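Long-range contacts in hypothetical aldose 1-epimerase (Klebsiella pneumoniae subsp. pneumoniae MGH 78578, PDB 3TY1), which is of unknown function but adopts the beta-sandwich fold of the galactose mutarotase clan and may bind carbohydrate: residues K49-H54 with L63-G68; M69-I74 with N111-R116. All coordinates share one frame; numbering follows the deposited sequence. Where two conformers were deposited one is given.

Contact 1: K49-H54 with L63-G68; sequences KILTIH and LSPTRG
The open end of a beta hairpin is joined here, where strand 49-55 pairs with strand 60-64 and the chain then leaves the sheet through a turn. The sheet is antiparallel, one of those that build the supersandwich of the galactose mutarotase clan, and strand 49-55 has strand 33-39 along its other edge. Leu51 and Leu63 form a hydrogen-bonded antiparallel pair: Leu51 N meets Leu63 O at 2.7 Å, and the return bond from Leu63 N to Leu51 O is nearly straight at 171°. Beyond that pair the sheet pattern gives way to side chains. Ser64 holds OG anti to its backbone N (chi1 177°), and the hydroxyl donates to Lys49 O over 2.8 Å, arriving almost along the C=O axis. Two residues on, Thr66 OG1 lies anti to its own carbonyl carbon and accepts Lys49 N at 2.7 Å. Both backbone polar groups of Lys49 are thus gripped by hydroxyls, where a continuing strand would offer peptide groups. Between them Pro65 turns its ring to the neighbouring strand, with CD over Lys49 O and CG against Leu51 CB at 4.0 Å. Leu63 CD1 meets the same CB close beside Pro65 CG, its CG held in the crowded position between backbone N and carbonyl carbon (chi1 60°); Ile161 of strand 159-169 also packs on Leu51. The Lys49 chain crosses Pro65 and Thr66 at about a right angle, bends at chi3, and delivers NZ to a salt bridge with Asp15. As an example of how a strand can end without leaving its neighbour's peptide groups unpaired, the contact has two hydroxyls satisfying Lys49 N and O, in a largely buried setting, where the chain leaves the sheet.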
loop_
_atom_site.group_PDB
_atom_site.type_symbol
_atom_site.label_atom_id
_atom_site.label_comp_id
_atom_site.label_asym_id
_atom_site.label_seq_id
_atom_site.Cartn_x
_atom_site.Cartn_y
_atom_site.Cartn_z
ATOM N N LYS A 49 -7.165 8.966 10.890
ATOM C CA LYS A 49 -7.733 9.606 12.075
ATOM C C LYS A 49 -6.907 10.808 12.541
ATOM O O LYS A 49 -5.675 10.829 12.388
ATOM C CB LYS A 49 -7.769 8.618 13.194
ATOM C CG LYS A 49 -8.665 7.408 13.013
ATOM C CD LYS A 49 -8.460 6.401 14.156
ATOM C CE LYS A 49 -7.182 5.537 13.971
ATOM N NZ LYS A 49 -6.911 4.652 15.132
ATOM N N ILE A 50 -7.600 11.794 13.096
ATOM C CA ILE A 50 -6.981 12.872 13.860
ATOM C C ILE A 50 -7.572 12.851 15.260
ATOM O O ILE A 50 -8.729 12.404 15.464
ATOM C CB ILE A 50 -7.123 14.292 13.233
ATOM C CG1 ILE A 50 -8.562 14.670 12.963
ATOM C CG2 ILE A 50 -6.238 14.384 11.969
ATOM C CD1 ILE A 50 -8.729 16.144 12.579
ATOM N N LEU A 51 -6.765 13.299 16.219
ATOM C CA LEU A 51 -7.187 13.364 17.608
ATOM C C LEU A 51 -6.753 14.737 18.094
ATOM O O LEU A 51 -5.564 15.087 18.000
ATOM C CB LEU A 51 -6.573 12.216 18.403
ATOM C CG LEU A 51 -6.765 12.134 19.908
ATOM C CD1 LEU A 51 -8.216 12.068 20.276
ATOM C CD2 LEU A 51 -5.989 10.843 20.441
ATOM N N THR A 52 -7.711 15.508 18.591
ATOM C CA THR A 52 -7.494 16.889 18.932
ATOM C C THR A 52 -7.918 17.229 20.353
ATOM O O THR A 52 -9.036 16.901 20.772
ATOM C CB THR A 52 -8.319 17.790 17.978
ATOM O OG1 THR A 52 -8.031 17.441 16.598
ATOM C CG2 THR A 52 -7.980 19.267 18.248
ATOM N N ILE A 53 -7.057 17.927 21.078
ATOM C CA ILE A 53 -7.436 18.585 22.314
ATOM C C ILE A 53 -7.828 20.026 21.940
ATOM O O ILE A 53 -6.981 20.790 21.483
ATOM C CB ILE A 53 -6.291 18.676 23.320
ATOM C CG1 ILE A 53 -5.828 17.263 23.720
ATOM C CG2 ILE A 53 -6.778 19.562 24.544
ATOM C CD1 ILE A 53 -4.480 17.234 24.551
ATOM N N HIS A 54 -9.104 20.372 22.099
ATOM C CA HIS A 54 -9.572 21.731 21.815
ATOM C C HIS A 54 -9.631 22.493 23.130
ATOM O O HIS A 54 -10.297 22.060 24.059
ATOM C CB HIS A 54 -10.981 21.746 21.238
ATOM C CG HIS A 54 -11.134 21.054 19.917
ATOM N ND1 HIS A 54 -10.978 21.711 18.706
ATOM C CD2 HIS A 54 -11.484 19.772 19.611
ATOM C CE1 HIS A 54 -11.216 20.861 17.716
ATOM N NE2 HIS A 54 -11.527 19.679 18.232
ATOM N N LEU A 63 -3.216 15.792 16.686
ATOM C CA LEU A 63 -2.265 14.730 16.330
ATOM C C LEU A 63 -2.971 13.682 15.493
ATOM O O LEU A 63 -4.181 13.691 15.425
ATOM C CB LEU A 63 -1.593 14.174 17.558
ATOM C CG LEU A 63 -2.295 13.514 18.700
ATOM C CD1 LEU A 63 -2.577 12.053 18.259
ATOM C CD2 LEU A 63 -1.438 13.514 19.940
ATOM N N SER A 64 -2.216 12.796 14.853
ATOM C CA SER A 64 -2.785 11.746 14.031
ATOM C C SER A 64 -2.356 10.352 14.481
ATOM O O SER A 64 -1.201 9.978 14.287
ATOM C CB SER A 64 -2.424 11.949 12.560
ATOM O OG SER A 64 -2.961 10.857 11.847
ATOM N N PRO A 65 -3.289 9.558 15.051
ATOM C CA PRO A 65 -2.978 8.181 15.409
ATOM C C PRO A 65 -2.649 7.278 14.224
ATOM O O PRO A 65 -1.945 6.284 14.375
ATOM C CB PRO A 65 -4.263 7.717 16.078
ATOM C CG PRO A 65 -4.831 9.004 16.657
ATOM C CD PRO A 65 -4.598 9.964 15.608
ATOM N N THR A 66 -3.191 7.583 13.052
ATOM C CA THR A 66 -2.886 6.836 11.849
ATOM C C THR A 66 -1.435 7.030 11.423
ATOM O O THR A 66 -0.837 6.125 10.831
ATOM C CB THR A 66 -3.828 7.306 10.739
ATOM O OG1 THR A 66 -5.158 7.130 11.212
ATOM C CG2 THR A 66 -3.642 6.503 9.437
ATOM N N ARG A 67 -0.900 8.240 11.676
ATOM C CA ARG A 67 0.461 8.620 11.289
ATOM C C ARG A 67 1.379 8.712 12.518
ATOM O O ARG A 67 1.880 9.780 12.856
ATOM C CB ARG A 67 0.403 9.939 10.500
ATOM C CG ARG A 67 -0.430 9.826 9.171
ATOM C CD ARG A 67 -0.406 11.091 8.337
ATOM N NE ARG A 67 0.973 11.448 8.023
ATOM C CZ ARG A 67 1.783 10.820 7.180
ATOM N NH1 ARG A 67 1.354 9.784 6.427
ATOM N NH2 ARG A 67 3.057 11.235 7.101
ATOM N N GLY A 68 1.466 7.591 13.250
ATOM C CA GLY A 68 2.430 7.375 14.355
ATOM C C GLY A 68 2.333 8.322 15.534
ATOM O O GLY A 68 3.287 8.486 16.261
#

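Contact 2: M69-I74 with N111-R116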
loop_
_atom_site.group_PDB
_atom_site.type_symbol
_atom_site.label_atom_id
_atom_site.label_comp_id
_atom_site.label_asym_id
_atom_site.label_seq_id
_atom_site.Cartn_x
_atom_site.Cartn_y
_atom_site.Cartn_z
HETATM N N MSE A 69 1.165 8.934 15.705
HETATM C CA MSE A 69 0.954 9.977 16.718
HETATM C C MSE A 69 1.769 11.248 16.455
HETATM O O MSE A 69 2.003 12.059 17.375
HETATM C CB MSE A 69 1.177 9.449 18.137
HETATM C CG MSE A 69 0.535 8.142 18.472
HETATM SE SE MSE A 69 -1.347 8.132 18.629
HETATM C CE MSE A 69 -1.633 9.220 20.258
ATOM N N ASN A 70 2.138 11.469 15.198
ATOM C CA ASN A 70 2.764 12.733 14.791
ATOM C C ASN A 70 1.845 13.881 15.197
ATOM O O ASN A 70 0.596 13.761 15.146
ATOM C CB ASN A 70 2.870 12.817 13.250
ATOM C CG ASN A 70 3.959 11.950 12.633
ATOM O OD1 ASN A 70 4.824 11.381 13.326
ATOM N ND2 ASN A 70 3.902 11.829 11.266
ATOM N N LEU A 71 2.450 15.026 15.497
ATOM C CA LEU A 71 1.740 16.217 15.885
ATOM C C LEU A 71 1.544 17.006 14.600
ATOM O O LEU A 71 2.493 17.343 13.894
ATOM C CB LEU A 71 2.501 17.037 16.931
ATOM C CG LEU A 71 3.017 16.284 18.189
ATOM C CD1 LEU A 71 3.675 17.267 19.136
ATOM C CD2 LEU A 71 1.893 15.502 18.870
ATOM N N LEU A 72 0.295 17.320 14.300
ATOM C CA LEU A 72 -0.002 18.032 13.052
ATOM C C LEU A 72 0.096 19.551 13.192
ATOM O O LEU A 72 0.684 20.239 12.352
ATOM C CB LEU A 72 -1.409 17.682 12.583
ATOM C CG LEU A 72 -1.730 16.212 12.228
ATOM C CD1 LEU A 72 -3.031 16.111 11.409
ATOM C CD2 LEU A 72 -0.670 15.508 11.507
ATOM N N ARG A 73 -0.446 20.050 14.289
ATOM C CA ARG A 73 -0.550 21.486 14.500
ATOM C C ARG A 73 -0.860 21.800 15.956
ATOM O O ARG A 73 -1.537 21.042 16.664
ATOM C CB ARG A 73 -1.619 22.093 13.571
ATOM C CG ARG A 73 -1.784 23.597 13.649
ATOM C CD ARG A 73 -2.923 24.051 12.670
ATOM N NE ARG A 73 -2.468 24.043 11.283
ATOM C CZ ARG A 73 -3.252 24.217 10.214
ATOM N NH1 ARG A 73 -4.565 24.387 10.339
ATOM N NH2 ARG A 73 -2.707 24.216 9.012
ATOM N N ILE A 74 -0.270 22.910 16.413
ATOM C CA ILE A 74 -0.477 23.444 17.765
ATOM C C ILE A 74 -0.878 24.900 17.568
ATOM O O ILE A 74 -0.148 25.614 16.911
ATOM C CB ILE A 74 0.774 23.401 18.604
ATOM C CG1 ILE A 74 1.502 22.033 18.559
ATOM C CG2 ILE A 74 0.446 23.844 20.051
ATOM C CD1 ILE A 74 0.736 20.931 19.222
ATOM N N ASN A 111 3.553 17.011 6.202
ATOM C CA ASN A 111 2.983 18.308 6.529
ATOM C C ASN A 111 2.910 18.649 8.032
ATOM O O ASN A 111 2.358 19.674 8.413
ATOM C CB ASN A 111 1.610 18.410 5.894
ATOM C CG ASN A 111 0.642 17.370 6.431
ATOM O OD1 ASN A 111 0.857 16.774 7.523
ATOM N ND2 ASN A 111 -0.471 17.204 5.714
ATOM N N GLU A 112 3.566 17.844 8.852
ATOM C CA GLU A 112 3.378 17.896 10.285
ATOM C C GLU A 112 4.313 18.875 11.003
ATOM O O GLU A 112 5.385 19.206 10.532
ATOM C CB GLU A 112 3.571 16.483 10.863
ATOM C CG GLU A 112 2.673 15.414 10.283
ATOM C CD GLU A 112 3.296 14.563 9.161
ATOM O OE1 GLU A 112 4.113 15.070 8.363
ATOM O OE2 GLU A 112 2.956 13.375 9.083
HETATM N N MSE A 113 3.847 19.299 12.166
HETATM C CA MSE A 113 4.572 20.100 13.108
HETATM C C MSE A 113 5.632 19.247 13.828
HETATM O O MSE A 113 6.706 19.758 14.143
HETATM C CB MSE A 113 3.594 20.736 14.097
HETATM C CG MSE A 113 4.229 21.617 15.131
HETATM SE SE MSE A 113 4.643 20.717 16.829
HETATM C CE MSE A 113 6.366 21.232 16.938
HETATM N N MSE A 114 5.339 17.977 14.121
HETATM C CA MSE A 114 6.358 17.094 14.759
HETATM C C MSE A 114 6.225 15.654 14.232
HETATM O O MSE A 114 5.200 15.027 14.431
HETATM C CB MSE A 114 6.276 17.160 16.310
HETATM C CG MSE A 114 7.570 16.834 17.081
HETATM SE SE MSE A 114 8.084 14.983 16.878
HETATM C CE MSE A 114 6.608 14.171 17.863
ATOM N N VAL A 115 7.256 15.181 13.531
ATOM C CA VAL A 115 7.343 13.818 13.037
ATOM C C VAL A 115 8.433 13.051 13.776
ATOM O O VAL A 115 9.553 13.528 13.844
ATOM C CB VAL A 115 7.740 13.759 11.549
ATOM C CG1 VAL A 115 7.753 12.267 11.096
ATOM C CG2 VAL A 115 6.802 14.576 10.722
ATOM N N ARG A 116 8.115 11.878 14.334
ATOM C CA ARG A 116 9.162 11.022 14.905
ATOM C C ARG A 116 9.814 10.328 13.717
ATOM O O ARG A 116 9.176 9.521 13.061
ATOM C CB ARG A 116 8.563 10.024 15.886
ATOM C CG ARG A 116 8.077 10.700 17.177
ATOM C CD ARG A 116 7.279 9.751 18.099
ATOM N NE ARG A 116 6.769 10.421 19.307
ATOM C CZ ARG A 116 5.611 11.097 19.371
ATOM N NH1 ARG A 116 4.878 11.252 18.303
ATOM N NH2 ARG A 116 5.195 11.648 20.525
HETATM O O HOH W 1 2.404 12.285 20.275
HETATM O O HOH W 2 5.254 10.277 15.670
HETATM O O HOH W 3 2.061 21.717 10.395
#
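The guanidinium of Arg116 has Met114 CE, a selenomethionine methyl, on one face, 3.4 Å above the plane and nearer its rim than its centre, while Met69 O and a water lie in plane at its edge. NH1 makes a weak bond to Met69 O; that water links NH1 to Asn70 OD1, and a second water joins NH2 to Met69 O. The arginine chain runs extended from CG to NE, and NE forms a salt bridge with Asp194. The second pair of flat groups, the Asn70 amide and the Glu112 carboxylate, stands 79° apart. Asn70 ND2 donates to Glu112 OE2 at 2.8 Å, nearly within its own amide plane but from above that of the carboxylate. A bend at chi2 (97°) turns the glutamate head to this position, where OE1 accepts Asn111 N at 3.0 Å. Strands 70-76 and 114-119 run antiparallel, their short segments 166° apart. Leu71 N binds Met114 O and Met114 N returns to Leu71 O, each at 2.9 Å, whereas Met113 N makes weak bonds to Leu71 O and Leu72 O. This is a classic bulge, in which two residues, Met113 and Met114, sit opposite Leu71 alone, so that both their N-H groups converge on Leu71 O. Leu71 CB meets Met114 CB at 3.8 Å, while Met113, also selenomethionine, sets SE against Ile74 CG1 at 3.8 Å. On the polar side, Leu72 swings its CD2 back to Glu112 CG at 3.6 Å. The case illustrates how a single hydrogen-bonded pair can join two sheets when side chains extend the polar network: Asn70 spans from Glu112 to the water beside Arg116, and the proximity of Arg67 probably keeps the buried glutamate ionised.

Overall arrangement
Followed from the N terminus, the chain closes contact 1 first, a short hairpin in which only eight residues separate the two segments. It turns at once into 69-74, and contact 2 opens there, to close after 36 intervening residues at 111-116. The two loops are therefore in series, neither nested nor crossed. Strands 60-64 and 70-76 are neighbours in one antiparallel sheet, with Ser64 N probably bonded to Asn70 O, while strand 114-119 belongs to another, mixed sheet paired with strand 204-214. A salt bridge from Arg67 of contact 1 to Glu112 of contact 2 ties the turn between the strands to both sheets.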